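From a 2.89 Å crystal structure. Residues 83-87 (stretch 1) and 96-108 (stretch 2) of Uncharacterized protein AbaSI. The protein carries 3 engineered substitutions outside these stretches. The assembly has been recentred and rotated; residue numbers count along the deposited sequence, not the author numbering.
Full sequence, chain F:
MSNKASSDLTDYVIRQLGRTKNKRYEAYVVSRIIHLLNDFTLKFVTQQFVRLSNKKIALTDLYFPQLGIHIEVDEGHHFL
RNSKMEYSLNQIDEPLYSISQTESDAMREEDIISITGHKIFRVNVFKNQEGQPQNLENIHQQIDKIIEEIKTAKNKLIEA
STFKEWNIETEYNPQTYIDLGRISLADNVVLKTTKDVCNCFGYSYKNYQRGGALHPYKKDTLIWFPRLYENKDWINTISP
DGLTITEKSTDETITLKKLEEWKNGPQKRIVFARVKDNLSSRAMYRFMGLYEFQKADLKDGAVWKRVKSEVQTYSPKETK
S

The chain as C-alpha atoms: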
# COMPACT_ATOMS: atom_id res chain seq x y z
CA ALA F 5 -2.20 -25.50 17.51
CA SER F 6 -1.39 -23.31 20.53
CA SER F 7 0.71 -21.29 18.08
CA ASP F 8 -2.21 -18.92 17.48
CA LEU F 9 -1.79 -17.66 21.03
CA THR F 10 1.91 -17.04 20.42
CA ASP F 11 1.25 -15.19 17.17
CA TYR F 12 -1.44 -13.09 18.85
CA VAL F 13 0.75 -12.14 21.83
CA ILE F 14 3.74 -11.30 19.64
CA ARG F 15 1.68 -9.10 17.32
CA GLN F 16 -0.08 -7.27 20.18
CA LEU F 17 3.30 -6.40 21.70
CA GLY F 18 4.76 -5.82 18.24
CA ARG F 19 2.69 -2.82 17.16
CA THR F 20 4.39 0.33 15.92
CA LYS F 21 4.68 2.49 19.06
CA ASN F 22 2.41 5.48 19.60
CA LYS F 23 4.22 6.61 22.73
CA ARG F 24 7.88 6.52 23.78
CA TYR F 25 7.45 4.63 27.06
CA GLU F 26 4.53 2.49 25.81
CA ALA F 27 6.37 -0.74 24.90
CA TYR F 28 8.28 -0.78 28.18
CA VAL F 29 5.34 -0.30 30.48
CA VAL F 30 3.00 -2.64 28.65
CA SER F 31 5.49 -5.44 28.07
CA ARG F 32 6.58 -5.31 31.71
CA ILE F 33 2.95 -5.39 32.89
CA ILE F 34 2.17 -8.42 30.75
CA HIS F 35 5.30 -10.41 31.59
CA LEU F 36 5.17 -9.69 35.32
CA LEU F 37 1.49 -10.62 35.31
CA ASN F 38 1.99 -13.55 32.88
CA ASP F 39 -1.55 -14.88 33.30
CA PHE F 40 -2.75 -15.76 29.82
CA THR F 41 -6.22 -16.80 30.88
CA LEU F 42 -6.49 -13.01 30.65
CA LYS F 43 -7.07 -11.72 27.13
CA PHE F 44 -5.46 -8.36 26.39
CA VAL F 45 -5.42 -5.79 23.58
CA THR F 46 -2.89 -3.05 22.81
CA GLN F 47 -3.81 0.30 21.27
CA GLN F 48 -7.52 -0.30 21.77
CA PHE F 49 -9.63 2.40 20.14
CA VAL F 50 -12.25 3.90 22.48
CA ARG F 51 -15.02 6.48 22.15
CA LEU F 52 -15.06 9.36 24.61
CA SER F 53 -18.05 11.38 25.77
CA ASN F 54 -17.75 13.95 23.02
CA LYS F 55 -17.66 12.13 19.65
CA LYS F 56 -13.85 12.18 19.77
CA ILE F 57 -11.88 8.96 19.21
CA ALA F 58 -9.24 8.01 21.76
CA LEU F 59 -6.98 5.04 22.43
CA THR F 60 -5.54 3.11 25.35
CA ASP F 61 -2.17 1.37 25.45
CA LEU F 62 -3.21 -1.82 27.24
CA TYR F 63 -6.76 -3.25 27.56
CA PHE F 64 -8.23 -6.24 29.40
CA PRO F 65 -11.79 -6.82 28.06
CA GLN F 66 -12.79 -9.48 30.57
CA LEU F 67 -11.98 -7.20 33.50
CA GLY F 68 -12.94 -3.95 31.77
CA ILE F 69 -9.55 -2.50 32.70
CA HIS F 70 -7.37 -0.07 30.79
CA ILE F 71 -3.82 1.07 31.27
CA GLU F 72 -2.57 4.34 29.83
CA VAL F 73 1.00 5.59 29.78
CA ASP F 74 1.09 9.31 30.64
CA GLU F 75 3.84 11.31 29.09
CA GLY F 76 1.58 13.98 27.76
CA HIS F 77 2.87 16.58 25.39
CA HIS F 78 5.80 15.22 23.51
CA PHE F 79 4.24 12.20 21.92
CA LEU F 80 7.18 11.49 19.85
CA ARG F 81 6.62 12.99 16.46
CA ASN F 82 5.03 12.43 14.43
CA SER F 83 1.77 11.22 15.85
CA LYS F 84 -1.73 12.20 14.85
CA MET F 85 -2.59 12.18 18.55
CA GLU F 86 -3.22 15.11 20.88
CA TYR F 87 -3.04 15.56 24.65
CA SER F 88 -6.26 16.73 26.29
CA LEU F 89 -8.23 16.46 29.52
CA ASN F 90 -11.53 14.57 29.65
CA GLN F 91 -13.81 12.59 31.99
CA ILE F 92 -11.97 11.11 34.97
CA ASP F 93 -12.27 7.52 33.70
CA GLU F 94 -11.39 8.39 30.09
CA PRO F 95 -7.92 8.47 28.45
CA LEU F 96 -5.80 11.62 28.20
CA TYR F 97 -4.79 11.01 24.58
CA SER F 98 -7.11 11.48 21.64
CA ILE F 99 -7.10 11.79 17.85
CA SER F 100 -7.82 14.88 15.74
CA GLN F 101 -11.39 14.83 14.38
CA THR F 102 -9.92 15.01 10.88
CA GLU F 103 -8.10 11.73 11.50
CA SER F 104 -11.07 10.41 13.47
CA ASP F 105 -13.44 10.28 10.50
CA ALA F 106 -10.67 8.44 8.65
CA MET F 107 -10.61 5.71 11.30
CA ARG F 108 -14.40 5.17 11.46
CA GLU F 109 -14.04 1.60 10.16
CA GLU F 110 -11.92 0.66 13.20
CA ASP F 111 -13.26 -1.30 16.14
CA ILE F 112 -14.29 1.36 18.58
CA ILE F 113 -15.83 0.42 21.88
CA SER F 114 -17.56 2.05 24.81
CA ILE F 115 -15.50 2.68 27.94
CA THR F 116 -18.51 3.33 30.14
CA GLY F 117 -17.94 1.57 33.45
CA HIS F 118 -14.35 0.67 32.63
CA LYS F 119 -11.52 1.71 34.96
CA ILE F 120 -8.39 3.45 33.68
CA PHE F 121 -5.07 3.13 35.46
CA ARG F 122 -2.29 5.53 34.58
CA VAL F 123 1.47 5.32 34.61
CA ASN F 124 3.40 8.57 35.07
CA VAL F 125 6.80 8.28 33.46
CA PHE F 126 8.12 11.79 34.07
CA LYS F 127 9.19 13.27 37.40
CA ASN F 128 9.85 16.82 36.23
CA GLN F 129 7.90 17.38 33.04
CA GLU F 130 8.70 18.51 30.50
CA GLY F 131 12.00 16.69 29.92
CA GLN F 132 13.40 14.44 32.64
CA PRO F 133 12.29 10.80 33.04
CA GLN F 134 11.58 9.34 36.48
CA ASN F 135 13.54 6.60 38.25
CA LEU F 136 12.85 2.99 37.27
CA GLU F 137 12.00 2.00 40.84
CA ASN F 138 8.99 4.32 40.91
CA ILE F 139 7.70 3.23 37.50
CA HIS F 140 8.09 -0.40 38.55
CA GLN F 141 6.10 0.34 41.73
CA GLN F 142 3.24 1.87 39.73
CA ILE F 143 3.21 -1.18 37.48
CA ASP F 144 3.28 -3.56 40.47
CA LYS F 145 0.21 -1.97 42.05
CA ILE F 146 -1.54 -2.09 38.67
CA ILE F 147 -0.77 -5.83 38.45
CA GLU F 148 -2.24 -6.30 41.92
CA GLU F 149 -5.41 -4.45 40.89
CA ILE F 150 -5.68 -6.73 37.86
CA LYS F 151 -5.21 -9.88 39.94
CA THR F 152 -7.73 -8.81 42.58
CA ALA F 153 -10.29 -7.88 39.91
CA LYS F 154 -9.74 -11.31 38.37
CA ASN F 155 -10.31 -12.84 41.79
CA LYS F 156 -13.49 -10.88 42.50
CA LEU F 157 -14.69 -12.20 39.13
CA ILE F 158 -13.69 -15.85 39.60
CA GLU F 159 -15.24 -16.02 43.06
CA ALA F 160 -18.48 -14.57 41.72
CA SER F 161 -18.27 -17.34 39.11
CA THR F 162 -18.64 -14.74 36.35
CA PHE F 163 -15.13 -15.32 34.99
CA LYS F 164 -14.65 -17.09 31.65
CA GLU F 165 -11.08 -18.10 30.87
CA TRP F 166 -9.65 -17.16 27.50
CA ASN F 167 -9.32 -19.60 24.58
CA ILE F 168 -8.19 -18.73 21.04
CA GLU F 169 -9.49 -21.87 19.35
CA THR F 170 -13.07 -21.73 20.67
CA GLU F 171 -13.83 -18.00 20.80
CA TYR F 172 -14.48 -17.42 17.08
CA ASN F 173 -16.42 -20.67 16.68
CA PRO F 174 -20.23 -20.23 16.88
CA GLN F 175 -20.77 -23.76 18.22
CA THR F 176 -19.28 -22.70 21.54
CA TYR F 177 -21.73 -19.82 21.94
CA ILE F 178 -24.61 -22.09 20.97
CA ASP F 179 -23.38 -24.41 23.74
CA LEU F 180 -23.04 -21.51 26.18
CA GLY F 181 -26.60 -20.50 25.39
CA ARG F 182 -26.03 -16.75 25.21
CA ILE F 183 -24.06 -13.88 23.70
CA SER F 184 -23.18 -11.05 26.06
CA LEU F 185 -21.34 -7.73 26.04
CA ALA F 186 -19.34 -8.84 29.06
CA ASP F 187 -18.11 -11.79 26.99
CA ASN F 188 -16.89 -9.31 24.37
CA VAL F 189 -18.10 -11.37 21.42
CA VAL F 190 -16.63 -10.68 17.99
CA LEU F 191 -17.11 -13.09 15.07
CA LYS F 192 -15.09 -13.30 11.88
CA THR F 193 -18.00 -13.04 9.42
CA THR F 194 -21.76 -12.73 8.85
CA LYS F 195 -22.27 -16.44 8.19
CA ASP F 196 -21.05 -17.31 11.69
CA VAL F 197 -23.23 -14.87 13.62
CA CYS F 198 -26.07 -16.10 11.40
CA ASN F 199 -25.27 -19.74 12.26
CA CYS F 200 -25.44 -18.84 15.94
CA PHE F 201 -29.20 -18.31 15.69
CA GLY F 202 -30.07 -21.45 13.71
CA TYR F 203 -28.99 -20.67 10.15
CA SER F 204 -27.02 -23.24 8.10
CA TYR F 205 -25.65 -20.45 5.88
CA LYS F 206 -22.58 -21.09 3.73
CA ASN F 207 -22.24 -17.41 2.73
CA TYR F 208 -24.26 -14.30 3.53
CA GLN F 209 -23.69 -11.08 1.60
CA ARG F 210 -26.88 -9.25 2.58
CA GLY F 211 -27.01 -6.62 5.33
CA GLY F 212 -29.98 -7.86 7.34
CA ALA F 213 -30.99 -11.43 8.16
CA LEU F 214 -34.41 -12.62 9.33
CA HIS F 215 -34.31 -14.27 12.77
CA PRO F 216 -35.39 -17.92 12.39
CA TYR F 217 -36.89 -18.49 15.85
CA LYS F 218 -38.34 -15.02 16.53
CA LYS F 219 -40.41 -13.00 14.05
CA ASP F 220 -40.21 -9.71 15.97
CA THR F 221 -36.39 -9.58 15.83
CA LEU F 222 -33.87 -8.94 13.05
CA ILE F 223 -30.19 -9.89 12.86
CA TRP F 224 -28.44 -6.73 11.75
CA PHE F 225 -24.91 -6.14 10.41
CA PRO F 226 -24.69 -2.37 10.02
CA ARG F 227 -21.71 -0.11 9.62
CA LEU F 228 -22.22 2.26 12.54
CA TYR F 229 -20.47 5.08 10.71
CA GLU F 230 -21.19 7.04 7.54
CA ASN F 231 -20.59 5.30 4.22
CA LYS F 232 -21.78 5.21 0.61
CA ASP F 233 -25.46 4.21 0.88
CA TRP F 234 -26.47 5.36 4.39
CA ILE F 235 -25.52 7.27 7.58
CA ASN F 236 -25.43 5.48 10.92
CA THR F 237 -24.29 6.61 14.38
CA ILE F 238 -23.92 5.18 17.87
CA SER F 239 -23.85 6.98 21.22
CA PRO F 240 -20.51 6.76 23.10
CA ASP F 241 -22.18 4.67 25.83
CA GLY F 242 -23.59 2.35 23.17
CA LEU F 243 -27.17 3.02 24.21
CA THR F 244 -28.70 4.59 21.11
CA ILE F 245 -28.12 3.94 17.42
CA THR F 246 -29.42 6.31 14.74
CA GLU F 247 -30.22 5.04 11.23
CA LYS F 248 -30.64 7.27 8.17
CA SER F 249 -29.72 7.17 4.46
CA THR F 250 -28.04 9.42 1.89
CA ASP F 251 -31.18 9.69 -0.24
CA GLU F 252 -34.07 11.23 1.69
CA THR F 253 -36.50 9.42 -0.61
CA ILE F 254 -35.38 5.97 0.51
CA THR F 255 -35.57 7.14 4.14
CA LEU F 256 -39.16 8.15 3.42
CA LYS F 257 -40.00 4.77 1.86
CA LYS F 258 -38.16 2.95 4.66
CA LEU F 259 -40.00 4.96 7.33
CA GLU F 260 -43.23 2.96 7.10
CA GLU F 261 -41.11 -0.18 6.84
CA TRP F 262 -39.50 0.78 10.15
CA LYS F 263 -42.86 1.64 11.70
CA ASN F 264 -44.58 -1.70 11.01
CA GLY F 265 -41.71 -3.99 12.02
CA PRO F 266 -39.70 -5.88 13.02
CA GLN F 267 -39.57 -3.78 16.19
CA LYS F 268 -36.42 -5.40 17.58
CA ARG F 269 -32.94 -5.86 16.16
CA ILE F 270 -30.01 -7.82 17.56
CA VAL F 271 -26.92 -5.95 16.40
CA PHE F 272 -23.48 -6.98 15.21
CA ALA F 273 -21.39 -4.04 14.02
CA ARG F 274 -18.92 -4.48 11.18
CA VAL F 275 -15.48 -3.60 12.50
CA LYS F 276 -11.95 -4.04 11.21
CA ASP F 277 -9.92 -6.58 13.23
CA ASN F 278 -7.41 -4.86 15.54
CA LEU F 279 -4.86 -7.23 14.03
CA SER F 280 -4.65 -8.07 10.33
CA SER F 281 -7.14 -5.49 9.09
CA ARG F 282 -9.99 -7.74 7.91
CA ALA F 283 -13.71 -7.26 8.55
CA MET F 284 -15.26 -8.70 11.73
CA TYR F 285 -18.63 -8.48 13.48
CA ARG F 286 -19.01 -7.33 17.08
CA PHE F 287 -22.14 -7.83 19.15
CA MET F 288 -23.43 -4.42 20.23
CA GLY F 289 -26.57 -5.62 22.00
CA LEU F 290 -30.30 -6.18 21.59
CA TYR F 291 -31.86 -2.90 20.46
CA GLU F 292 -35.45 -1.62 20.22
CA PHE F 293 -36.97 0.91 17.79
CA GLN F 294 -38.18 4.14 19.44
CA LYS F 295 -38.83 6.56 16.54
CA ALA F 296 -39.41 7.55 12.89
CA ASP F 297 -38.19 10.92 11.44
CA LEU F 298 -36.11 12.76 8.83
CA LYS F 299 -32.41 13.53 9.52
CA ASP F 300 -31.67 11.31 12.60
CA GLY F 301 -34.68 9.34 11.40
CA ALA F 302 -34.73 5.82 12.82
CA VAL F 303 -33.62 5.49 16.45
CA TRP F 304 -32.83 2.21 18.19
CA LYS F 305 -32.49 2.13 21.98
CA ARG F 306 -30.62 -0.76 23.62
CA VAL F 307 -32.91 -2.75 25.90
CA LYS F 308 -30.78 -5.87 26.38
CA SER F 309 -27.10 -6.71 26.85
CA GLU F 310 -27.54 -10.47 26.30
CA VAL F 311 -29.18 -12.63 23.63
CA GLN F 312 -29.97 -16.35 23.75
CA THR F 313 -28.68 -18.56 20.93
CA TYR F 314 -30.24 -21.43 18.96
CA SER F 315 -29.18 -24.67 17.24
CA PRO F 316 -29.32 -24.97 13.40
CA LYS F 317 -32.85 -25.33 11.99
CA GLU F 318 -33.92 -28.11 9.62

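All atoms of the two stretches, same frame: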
# COMPACT_ATOMS: atom_id res chain seq x y z
N SER F 83 3.01 11.91 15.62
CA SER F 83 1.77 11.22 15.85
C SER F 83 0.61 12.13 15.54
O SER F 83 0.70 13.33 15.67
CB SER F 83 1.69 10.77 17.29
OG SER F 83 1.35 11.85 18.12
N LYS F 84 -0.48 11.51 15.15
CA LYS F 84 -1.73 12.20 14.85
C LYS F 84 -2.48 12.50 16.14
O LYS F 84 -3.53 13.15 16.13
CB LYS F 84 -2.59 11.35 13.92
CG LYS F 84 -1.84 10.81 12.70
CD LYS F 84 -2.64 9.75 11.95
CE LYS F 84 -1.85 9.17 10.79
NZ LYS F 84 -2.65 8.18 10.02
N MET F 85 -1.92 12.04 17.26
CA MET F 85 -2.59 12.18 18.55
C MET F 85 -2.51 13.60 19.09
O MET F 85 -1.82 14.46 18.53
CB MET F 85 -1.98 11.22 19.56
CG MET F 85 -2.05 9.75 19.14
SD MET F 85 -0.90 8.69 20.03
CE MET F 85 -1.65 8.61 21.65
N GLU F 86 -3.22 13.83 20.19
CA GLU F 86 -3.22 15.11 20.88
C GLU F 86 -3.56 14.90 22.35
O GLU F 86 -4.35 14.02 22.71
CB GLU F 86 -4.19 16.09 20.22
CG GLU F 86 -5.64 15.64 20.17
CD GLU F 86 -6.53 16.62 19.42
OE1 GLU F 86 -6.02 17.35 18.55
OE2 GLU F 86 -7.75 16.66 19.71
N TYR F 87 -2.97 15.73 23.21
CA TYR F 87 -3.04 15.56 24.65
C TYR F 87 -4.07 16.51 25.24
O TYR F 87 -3.89 17.72 25.22
CB TYR F 87 -1.66 15.81 25.27
CG TYR F 87 -1.51 15.37 26.71
CD1 TYR F 87 -1.72 14.05 27.08
CD2 TYR F 87 -1.12 16.27 27.70
CE1 TYR F 87 -1.58 13.63 28.39
CE2 TYR F 87 -0.97 15.86 29.02
CZ TYR F 87 -1.20 14.54 29.35
OH TYR F 87 -1.05 14.11 30.65
N LEU F 96 -6.28 10.25 28.38
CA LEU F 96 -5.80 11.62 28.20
C LEU F 96 -5.45 11.91 26.74
O LEU F 96 -5.33 13.07 26.33
CB LEU F 96 -4.58 11.89 29.08
CG LEU F 96 -4.73 12.18 30.58
CD1 LEU F 96 -6.06 11.71 31.14
CD2 LEU F 96 -3.59 11.54 31.35
N TYR F 97 -5.28 10.86 25.95
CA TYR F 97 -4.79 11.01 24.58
C TYR F 97 -5.88 10.72 23.58
O TYR F 97 -6.53 9.68 23.66
CB TYR F 97 -3.60 10.08 24.32
CG TYR F 97 -2.41 10.31 25.22
CD1 TYR F 97 -2.35 9.71 26.47
CD2 TYR F 97 -1.34 11.10 24.81
CE1 TYR F 97 -1.26 9.89 27.30
CE2 TYR F 97 -0.25 11.29 25.63
CZ TYR F 97 -0.22 10.68 26.88
OH TYR F 97 0.86 10.86 27.71
N SER F 98 -6.05 11.62 22.62
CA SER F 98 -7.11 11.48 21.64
C SER F 98 -6.59 11.71 20.22
O SER F 98 -5.42 11.97 20.03
CB SER F 98 -8.25 12.45 21.95
OG SER F 98 -7.76 13.77 22.08
N ILE F 99 -7.48 11.60 19.24
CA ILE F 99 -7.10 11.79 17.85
C ILE F 99 -7.83 13.00 17.28
O ILE F 99 -8.98 13.25 17.65
CB ILE F 99 -7.44 10.55 17.00
CG1 ILE F 99 -7.02 9.28 17.73
CG2 ILE F 99 -6.79 10.63 15.63
CD1 ILE F 99 -5.55 9.22 18.05
N SER F 100 -7.17 13.75 16.41
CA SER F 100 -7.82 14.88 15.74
C SER F 100 -9.04 14.41 14.96
O SER F 100 -9.00 13.37 14.30
CB SER F 100 -6.84 15.60 14.83
OG SER F 100 -5.93 14.69 14.23
N GLN F 101 -10.13 15.18 15.04
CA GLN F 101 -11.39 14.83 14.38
C GLN F 101 -11.23 14.58 12.89
O GLN F 101 -11.99 13.81 12.30
CB GLN F 101 -12.44 15.92 14.61
CG GLN F 101 -13.08 15.92 15.99
CD GLN F 101 -12.19 16.54 17.07
OE1 GLN F 101 -10.96 16.43 17.02
NE2 GLN F 101 -12.81 17.19 18.04
N THR F 102 -10.24 15.23 12.29
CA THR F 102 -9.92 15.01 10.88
C THR F 102 -9.41 13.59 10.66
O THR F 102 -9.75 12.95 9.66
CB THR F 102 -8.86 16.02 10.38
OG1 THR F 102 -7.77 16.09 11.31
CG2 THR F 102 -9.48 17.41 10.24
N GLU F 103 -8.61 13.09 11.59
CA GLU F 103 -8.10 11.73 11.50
C GLU F 103 -9.08 10.74 12.12
O GLU F 103 -8.93 9.53 11.96
CB GLU F 103 -6.73 11.62 12.19
CG GLU F 103 -5.69 12.63 11.72
CD GLU F 103 -5.00 12.24 10.42
OE1 GLU F 103 -5.69 11.78 9.49
OE2 GLU F 103 -3.76 12.39 10.34
N SER F 104 -10.07 11.26 12.83
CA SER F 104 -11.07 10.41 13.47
C SER F 104 -12.10 9.88 12.47
O SER F 104 -12.53 8.73 12.56
CB SER F 104 -11.77 11.17 14.60
OG SER F 104 -10.90 11.40 15.69
N ASP F 105 -12.48 10.71 11.50
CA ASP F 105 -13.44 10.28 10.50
C ASP F 105 -12.75 9.41 9.44
O ASP F 105 -13.41 8.82 8.59
CB ASP F 105 -14.14 11.48 9.84
CG ASP F 105 -13.18 12.39 9.10
OD1 ASP F 105 -12.85 12.08 7.93
OD2 ASP F 105 -12.78 13.43 9.66
N ALA F 106 -11.43 9.35 9.50
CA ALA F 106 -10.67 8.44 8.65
C ALA F 106 -10.68 7.03 9.24
O ALA F 106 -10.66 6.03 8.52
CB ALA F 106 -9.24 8.93 8.49
N MET F 107 -10.70 6.97 10.56
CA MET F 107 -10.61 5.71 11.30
C MET F 107 -11.96 5.11 11.70
O MET F 107 -12.01 4.20 12.52
CB MET F 107 -9.72 5.91 12.52
CG MET F 107 -8.32 6.36 12.11
SD MET F 107 -7.07 6.34 13.40
CE MET F 107 -5.75 7.21 12.56
N ARG F 108 -13.05 5.66 11.17
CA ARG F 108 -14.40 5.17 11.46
C ARG F 108 -14.54 3.65 11.39
O ARG F 108 -15.22 3.04 12.23
CB ARG F 108 -15.41 5.79 10.50
CG ARG F 108 -15.43 7.29 10.45
CD ARG F 108 -16.54 7.78 9.54
NE ARG F 108 -16.49 7.16 8.22
CZ ARG F 108 -15.95 7.73 7.15
NH1 ARG F 108 -15.42 8.95 7.24
NH2 ARG F 108 -15.95 7.10 5.99

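The contact is anchored by one reciprocal backbone pair. Glu86 N donates to Ser98 O at 2.9 Å with an N-H...O angle of 138°, and Ser98 N returns a bond to Glu86 O, also 2.9 Å but nearly linear at 172°. This pattern, with N-to-C directions 138° apart, identifies a twisted antiparallel pairing of strands 85-87 and 97-99. The flanking pairs, Met85 with Ile99 and Tyr87 with Tyr97, are non-hydrogen-bonded; there the CA atoms come closer, 4.6 and 4.9 Å, against 5.4 Å for the CA atoms of Glu86 and Ser98. Met85 CA also lies 3.2 Å from Ser98 O, a CA-H...O contact beside the stronger N-H bond.

Hydroxyls add little: Ser100 OG to Lys84 O (3.4 Å) and Ser98 OG to Glu86 O (3.5 Å) are both weak hydrogen bonds. Lys84 NZ stands 4.4 Å from Glu103 OE2, beyond salt-bridge range, and the closest approach of these residues is instead Lys84 CD to Glu103 OE2, 3.3 Å.

Packing continues on the face carrying both tyrosines. Tyr87 CD1 sits over one face of the Tyr97 ring, 3.4 Å from Tyr97 CE2, yet the planes meet obliquely at 48°. Tyr87 CE1 reaches Leu96 CB at 3.5 Å. Met85 packs its CE against Tyr97 CB (3.6 Å) and its CG against Ile99 CD1 (3.7 Å).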